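Local structure of separin (5U1T) at residues L1148-P1153 / R1157-R1162; S1065-F1070 / A1120-L1125. The protein cleaves the MCD1/SCC1 subunit of cohesin as a caspase-like cysteine protease at the onset of anaphase, and is held inactive by securin for most of the cell cycle. All blocks are in the same frame, centred on the assembly; numbering follows the deposited sequence.

Contact 1: L1148-P1153 / R1157-R1162; sequences LSKLEP and RRTHLR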
loop_
_atom_site.group_PDB
_atom_site.type_symbol
_atom_site.label_atom_id
_atom_site.label_comp_id
_atom_site.label_asym_id
_atom_site.label_seq_id
_atom_site.Cartn_x
_atom_site.Cartn_y
_atom_site.Cartn_z
ATOM N N LEU A 1148 -21.892 -32.741 -30.285
ATOM C CA LEU A 1148 -21.847 -32.415 -31.696
ATOM C C LEU A 1148 -23.001 -31.483 -32.066
ATOM O O LEU A 1148 -24.107 -31.630 -31.569
ATOM C CB LEU A 1148 -21.909 -33.697 -32.529
ATOM C CG LEU A 1148 -20.982 -34.839 -32.112
ATOM C CD1 LEU A 1148 -21.134 -36.013 -33.065
ATOM C CD2 LEU A 1148 -19.539 -34.369 -32.073
ATOM N N SER A 1149 -22.741 -30.517 -32.935
ATOM C CA SER A 1149 -23.819 -29.758 -33.558
ATOM C C SER A 1149 -23.494 -29.620 -35.019
ATOM O O SER A 1149 -22.336 -29.737 -35.411
ATOM C CB SER A 1149 -23.986 -28.381 -32.921
ATOM O OG SER A 1149 -24.314 -28.510 -31.556
ATOM N N LYS A 1150 -24.507 -29.375 -35.829
ATOM C CA LYS A 1150 -24.297 -29.289 -37.261
ATOM C C LYS A 1150 -25.153 -28.179 -37.805
ATOM O O LYS A 1150 -26.265 -27.943 -37.345
ATOM C CB LYS A 1150 -24.626 -30.603 -37.974
ATOM C CG LYS A 1150 -24.126 -30.668 -39.411
ATOM C CD LYS A 1150 -24.985 -31.599 -40.270
ATOM C CE LYS A 1150 -25.015 -33.024 -39.730
ATOM N NZ LYS A 1150 -26.178 -33.846 -40.201
ATOM N N LEU A 1151 -24.612 -27.498 -38.798
ATOM C CA LEU A 1151 -25.263 -26.361 -39.398
ATOM C C LEU A 1151 -25.240 -26.541 -40.911
ATOM O O LEU A 1151 -24.184 -26.463 -41.530
ATOM C CB LEU A 1151 -24.551 -25.094 -38.970
ATOM C CG LEU A 1151 -25.309 -23.782 -39.034
ATOM C CD1 LEU A 1151 -24.861 -22.877 -37.889
ATOM C CD2 LEU A 1151 -25.100 -23.115 -40.391
ATOM N N GLU A 1152 -26.402 -26.825 -41.492
ATOM C CA GLU A 1152 -26.509 -27.041 -42.931
ATOM C C GLU A 1152 -27.131 -25.820 -43.600
ATOM O O GLU A 1152 -28.349 -25.737 -43.719
ATOM C CB GLU A 1152 -27.334 -28.299 -43.238
ATOM C CG GLU A 1152 -26.699 -29.609 -42.787
ATOM C CD GLU A 1152 -27.731 -30.711 -42.516
ATOM O OE1 GLU A 1152 -28.500 -30.603 -41.534
ATOM O OE2 GLU A 1152 -27.775 -31.697 -43.286
ATOM N N PRO A 1153 -26.295 -24.870 -44.048
ATOM C CA PRO A 1153 -26.817 -23.630 -44.632
ATOM C C PRO A 1153 -27.759 -23.881 -45.805
ATOM O O PRO A 1153 -28.772 -23.201 -45.917
ATOM C CB PRO A 1153 -25.557 -22.899 -45.110
ATOM C CG PRO A 1153 -24.416 -23.572 -44.430
ATOM C CD PRO A 1153 -24.839 -24.985 -44.210
ATOM N N ARG A 1157 -30.911 -26.126 -41.840
ATOM C CA ARG A 1157 -31.194 -27.085 -40.791
ATOM C C ARG A 1157 -30.146 -27.012 -39.684
ATOM O O ARG A 1157 -28.952 -26.832 -39.944
ATOM C CB ARG A 1157 -31.263 -28.498 -41.391
ATOM C CG ARG A 1157 -31.835 -29.530 -40.460
ATOM C CD ARG A 1157 -32.401 -30.684 -41.232
ATOM N NE ARG A 1157 -31.340 -31.372 -41.947
ATOM C CZ ARG A 1157 -31.527 -32.365 -42.807
ATOM N NH1 ARG A 1157 -30.472 -32.915 -43.396
ATOM N NH2 ARG A 1157 -32.751 -32.815 -43.071
ATOM N N ARG A 1158 -30.612 -27.137 -38.452
ATOM C CA ARG A 1158 -29.779 -27.081 -37.278
ATOM C C ARG A 1158 -30.037 -28.270 -36.414
ATOM O O ARG A 1158 -31.130 -28.449 -35.946
ATOM C CB ARG A 1158 -30.190 -25.886 -36.461
ATOM C CG ARG A 1158 -29.147 -24.813 -36.326
ATOM C CD ARG A 1158 -29.793 -23.556 -35.794
ATOM N NE ARG A 1158 -29.445 -22.396 -36.588
ATOM C CZ ARG A 1158 -30.333 -21.616 -37.168
ATOM N NH1 ARG A 1158 -29.940 -20.580 -37.868
ATOM N NH2 ARG A 1158 -31.611 -21.872 -37.040
ATOM N N THR A 1159 -29.024 -29.067 -36.157
ATOM C CA THR A 1159 -29.216 -30.238 -35.310
ATOM C C THR A 1159 -28.039 -30.401 -34.373
ATOM O O THR A 1159 -26.956 -29.897 -34.627
ATOM C CB THR A 1159 -29.411 -31.526 -36.142
ATOM O OG1 THR A 1159 -28.220 -31.814 -36.876
ATOM C CG2 THR A 1159 -30.541 -31.344 -37.127
ATOM N N HIS A 1160 -28.250 -31.118 -33.286
ATOM C CA HIS A 1160 -27.251 -31.189 -32.231
ATOM C C HIS A 1160 -27.435 -32.510 -31.528
ATOM O O HIS A 1160 -28.551 -32.973 -31.450
ATOM C CB HIS A 1160 -27.428 -30.004 -31.278
ATOM C CG HIS A 1160 -26.892 -30.235 -29.899
ATOM N ND1 HIS A 1160 -25.549 -30.177 -29.598
ATOM C CD2 HIS A 1160 -27.523 -30.513 -28.733
ATOM C CE1 HIS A 1160 -25.375 -30.414 -28.311
ATOM N NE2 HIS A 1160 -26.556 -30.621 -27.762
ATOM N N LEU A 1161 -26.379 -33.151 -31.041
ATOM C CA LEU A 1161 -26.626 -34.337 -30.230
ATOM C C LEU A 1161 -25.610 -34.586 -29.123
ATOM O O LEU A 1161 -24.457 -34.212 -29.244
ATOM C CB LEU A 1161 -26.745 -35.576 -31.129
ATOM C CG LEU A 1161 -25.802 -35.895 -32.275
ATOM C CD1 LEU A 1161 -24.437 -36.177 -31.696
ATOM C CD2 LEU A 1161 -26.316 -37.091 -33.052
ATOM N N ARG A 1162 -26.048 -35.211 -28.031
ATOM C CA ARG A 1162 -25.189 -35.396 -26.861
ATOM C C ARG A 1162 -24.777 -36.847 -26.741
ATOM O O ARG A 1162 -25.616 -37.735 -26.665
ATOM C CB ARG A 1162 -25.894 -34.933 -25.582
ATOM C CG ARG A 1162 -26.401 -33.517 -25.660
ATOM C CD ARG A 1162 -26.929 -33.023 -24.325
ATOM N NE ARG A 1162 -26.326 -31.738 -23.961
ATOM C CZ ARG A 1162 -25.356 -31.615 -23.052
ATOM N NH1 ARG A 1162 -24.912 -32.707 -22.422
ATOM N NH2 ARG A 1162 -24.829 -30.408 -22.774
#
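Glu-1152 and Arg-1157 meet through both backbone and side chain in the pair next to the turn. Their side chains lie alongside and point the same way, and the arginine grips the carboxylate side-on. Arg-1157 NE reaches Glu-1152 OE1 at 3.0 Å and Arg-1157 NH1 reaches Glu-1152 OE2 at 3.0 Å. Both oxygens are near the guanidinium plane, but the carboxylate is turned 37° against it, so NE meets OE1 from above the carboxylate plane. A bend at chi3 of Arg-1157 (64°) turns the guanidinium toward the glutamate carboxylate. Its NH1 has a second carboxylate partner in Glu-1291, so one cationic group bridges two acids.

The apolar contact between the strands lies at the other end, on the same face of the sheet. Leu-1148 CD1 touches Leu-1161 CD1 at 3.6 Å, and Phe-1244 and Phe-1245 cover Leu-1148. Phe-1244 also touches Thr-1159 and makes a cation-pi contact with Lys-1150.

The opposite face is covered by helices 1062-1072 and 1111-1127, through Phe-1070 and Met-1126. Looser here is the non-hydrogen-bonded pair Leu-1151 and Arg-1158, whose side chains do not meet; the partly exposed Arg-1158 runs instead to a salt bridge with Glu-1063. Farther along, His-1160 ND1 lies 2.9 Å from Ser-1149 OG in a hydrogen bond near the ring plane, and also makes a weak, bent one of 2.8 Å to Leu-1148 O.

Three hydrogen-bonded pairs supply six backbone bonds, for example Lys-1150 N to Thr-1159 O at 2.8 Å. Strand axes 4.6 Å apart and running at 171° confirm regular antiparallel pairing. With loop 1153-1156 joining strands 1146-1152 and 1157-1163, this is a beta hairpin, set in a mixed sheet between strands 1132-1139 and 960-962.

Contact 2: S1065-F1070 / A1120-L1125; sequences SLITNF and AAQKDL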
loop_
_atom_site.group_PDB
_atom_site.type_symbol
_atom_site.label_atom_id
_atom_site.label_comp_id
_atom_site.label_asym_id
_atom_site.label_seq_id
_atom_site.Cartn_x
_atom_site.Cartn_y
_atom_site.Cartn_z
ATOM N N SER A 1065 -35.187 -21.242 -29.675
ATOM C CA SER A 1065 -34.403 -21.619 -28.495
ATOM C C SER A 1065 -33.145 -22.362 -28.904
ATOM O O SER A 1065 -32.110 -22.263 -28.244
ATOM C CB SER A 1065 -35.230 -22.486 -27.545
ATOM O OG SER A 1065 -36.512 -21.920 -27.334
ATOM N N LEU A 1066 -33.244 -23.114 -29.993
ATOM C CA LEU A 1066 -32.093 -23.828 -30.515
ATOM C C LEU A 1066 -31.108 -22.829 -31.137
ATOM O O LEU A 1066 -29.886 -22.970 -31.010
ATOM C CB LEU A 1066 -32.528 -24.891 -31.536
ATOM C CG LEU A 1066 -31.415 -25.888 -31.869
ATOM C CD1 LEU A 1066 -30.857 -26.480 -30.597
ATOM C CD2 LEU A 1066 -31.893 -26.990 -32.791
ATOM N N ILE A 1067 -31.646 -21.803 -31.786
ATOM C CA ILE A 1067 -30.815 -20.758 -32.377
ATOM C C ILE A 1067 -30.040 -19.947 -31.320
ATOM O O ILE A 1067 -28.812 -19.803 -31.414
ATOM C CB ILE A 1067 -31.661 -19.806 -33.221
ATOM C CG1 ILE A 1067 -32.186 -20.545 -34.449
ATOM C CG2 ILE A 1067 -30.854 -18.587 -33.628
ATOM C CD1 ILE A 1067 -33.080 -19.714 -35.309
ATOM N N THR A 1068 -30.747 -19.430 -30.317
ATOM C CA THR A 1068 -30.077 -18.646 -29.300
ATOM C C THR A 1068 -29.104 -19.556 -28.553
ATOM O O THR A 1068 -28.041 -19.111 -28.142
ATOM C CB THR A 1068 -31.059 -17.951 -28.305
ATOM O OG1 THR A 1068 -31.341 -18.808 -27.200
ATOM C CG2 THR A 1068 -32.357 -17.521 -28.975
ATOM N N ASN A 1069 -29.385 -20.832 -28.478
ATOM C CA ASN A 1069 -28.466 -21.709 -27.804
ATOM C C ASN A 1069 -27.230 -21.993 -28.607
ATOM O O ASN A 1069 -26.173 -22.190 -28.083
ATOM C CB ASN A 1069 -29.148 -23.001 -27.459
ATOM C CG ASN A 1069 -28.839 -23.439 -26.073
ATOM O OD1 ASN A 1069 -27.823 -24.046 -25.836
ATOM N ND2 ASN A 1069 -29.694 -23.106 -25.147
ATOM N N PHE A 1070 -27.375 -22.034 -29.905
ATOM C CA PHE A 1070 -26.229 -22.233 -30.786
ATOM C C PHE A 1070 -25.224 -21.085 -30.642
ATOM O O PHE A 1070 -24.012 -21.311 -30.547
ATOM C CB PHE A 1070 -26.681 -22.349 -32.245
ATOM C CG PHE A 1070 -26.684 -23.757 -32.789
ATOM C CD1 PHE A 1070 -27.417 -24.765 -32.174
ATOM C CD2 PHE A 1070 -25.993 -24.065 -33.955
ATOM C CE1 PHE A 1070 -27.435 -26.059 -32.697
ATOM C CE2 PHE A 1070 -26.017 -25.371 -34.487
ATOM C CZ PHE A 1070 -26.731 -26.356 -33.847
ATOM N N ALA A 1120 -25.440 -12.813 -35.156
ATOM C CA ALA A 1120 -25.449 -12.310 -36.521
ATOM C C ALA A 1120 -24.582 -13.205 -37.395
ATOM O O ALA A 1120 -24.868 -13.390 -38.574
ATOM C CB ALA A 1120 -24.969 -10.882 -36.581
ATOM N N ALA A 1121 -23.529 -13.768 -36.811
ATOM C CA ALA A 1121 -22.643 -14.657 -37.546
ATOM C C ALA A 1121 -23.429 -15.874 -38.008
ATOM O O ALA A 1121 -23.399 -16.267 -39.178
ATOM C CB ALA A 1121 -21.477 -15.075 -36.691
ATOM N N GLN A 1122 -24.152 -16.456 -37.065
ATOM C CA GLN A 1122 -24.929 -17.642 -37.328
ATOM C C GLN A 1122 -26.065 -17.376 -38.319
ATOM O O GLN A 1122 -26.340 -18.209 -39.187
ATOM C CB GLN A 1122 -25.457 -18.176 -36.013
ATOM C CG GLN A 1122 -26.510 -19.218 -36.136
ATOM C CD GLN A 1122 -26.586 -20.035 -34.881
ATOM O OE1 GLN A 1122 -25.583 -20.169 -34.172
ATOM N NE2 GLN A 1122 -27.772 -20.585 -34.584
ATOM N N LYS A 1123 -26.713 -16.219 -38.200
ATOM C CA LYS A 1123 -27.764 -15.848 -39.139
ATOM C C LYS A 1123 -27.178 -15.702 -40.538
ATOM O O LYS A 1123 -27.756 -16.167 -41.523
ATOM C CB LYS A 1123 -28.462 -14.558 -38.706
ATOM C CG LYS A 1123 -29.264 -13.892 -39.819
ATOM C CD LYS A 1123 -30.594 -13.349 -39.330
ATOM C CE LYS A 1123 -31.146 -12.292 -40.275
ATOM N NZ LYS A 1123 -30.292 -11.051 -40.272
ATOM N N ASP A 1124 -26.009 -15.077 -40.619
ATOM C CA ASP A 1124 -25.324 -14.899 -41.895
ATOM C C ASP A 1124 -24.896 -16.217 -42.515
ATOM O O ASP A 1124 -25.094 -16.420 -43.707
ATOM C CB ASP A 1124 -24.108 -13.997 -41.733
ATOM C CG ASP A 1124 -24.484 -12.554 -41.596
ATOM O OD1 ASP A 1124 -25.618 -12.208 -41.999
ATOM O OD2 ASP A 1124 -23.653 -11.772 -41.089
ATOM N N LEU A 1125 -24.303 -17.105 -41.713
ATOM C CA LEU A 1125 -23.878 -18.417 -42.208
ATOM C C LEU A 1125 -25.062 -19.180 -42.804
ATOM O O LEU A 1125 -24.970 -19.751 -43.893
ATOM C CB LEU A 1125 -23.228 -19.244 -41.091
ATOM C CG LEU A 1125 -21.742 -18.995 -40.817
ATOM C CD1 LEU A 1125 -21.269 -19.830 -39.646
ATOM C CD2 LEU A 1125 -20.900 -19.288 -42.038
#
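Gln-1122 spans the gap between the two helices and meets Phe-1070 and Ile-1067. The nearest pair of CA atoms, Phe-1070 and Gln-1122, is 8.1 Å apart, and the segments bury just 137 Å² between them, so one side chain carries nearly all of the contact. Its reach follows from its torsions: CG is anti to the backbone N (chi1 167°), and the chain stays extended at chi2 (158°).

Van der Waals contact comes first. The amide ends against the CB methylene of Phe-1070, with both OE1 and NE2 of Gln-1122 at 3.1 Å from Phe-1070 CB. The aromatic ring leads away from this point, its plane 83° from that of the amide. Ile-1067 adds its CG2 methyl, 3.8 Å from Gln-1122 NE2.

The polar component is less certain. Gln-1122 NE2 lies 3.4 Å from Ile-1067 O, one turn before Phe-1070 in the same helix. Separately, Ile-1067 O takes a weak hydrogen bond from Ser-1071 OG.

Neighbouring elements add further contacts. Tyr-1388 of helix 1388-1397 touches both Phe-1070 and Gln-1122, and Arg-1158 of strand 1157-1163 packs on all three residues. An alanine in place of Gln-1122 would probably lose nearly all of the direct contact between the segments, opening a gap beside Phe-1070 CB and taking one packing surface from Arg-1158.

Chemically, then, a buried amide end is set against a methylene, a methyl and a backbone carbonyl, with van der Waals contact the part that is clear; with so little surface buried, the association probably relies also on Tyr-1388 and Arg-1158, which touch both helices.

Overall arrangement
Contact 2 closes before contact 1 opens along the chain, yet their centres are only about 11 Å apart. Helices 1062-1072 and 1111-1127, which make contact 2, lie over one face of the hairpin of contact 1. Arg-1158 is one connection: its NH2 is 3.0 Å from Ile-1067 CG1. Pro-1153 CB is another, 3.4 Å from Leu-1125 O, and Ser-1149 CB adds a touch on Phe-1070 CZ at 3.5 Å. Together they form a helix-on-sheet layer on the seven-stranded mixed sheet. Both contacts lie away from the probable catalytic Cys-1497, which follows strand 1492-1494 of a different, six-stranded sheet.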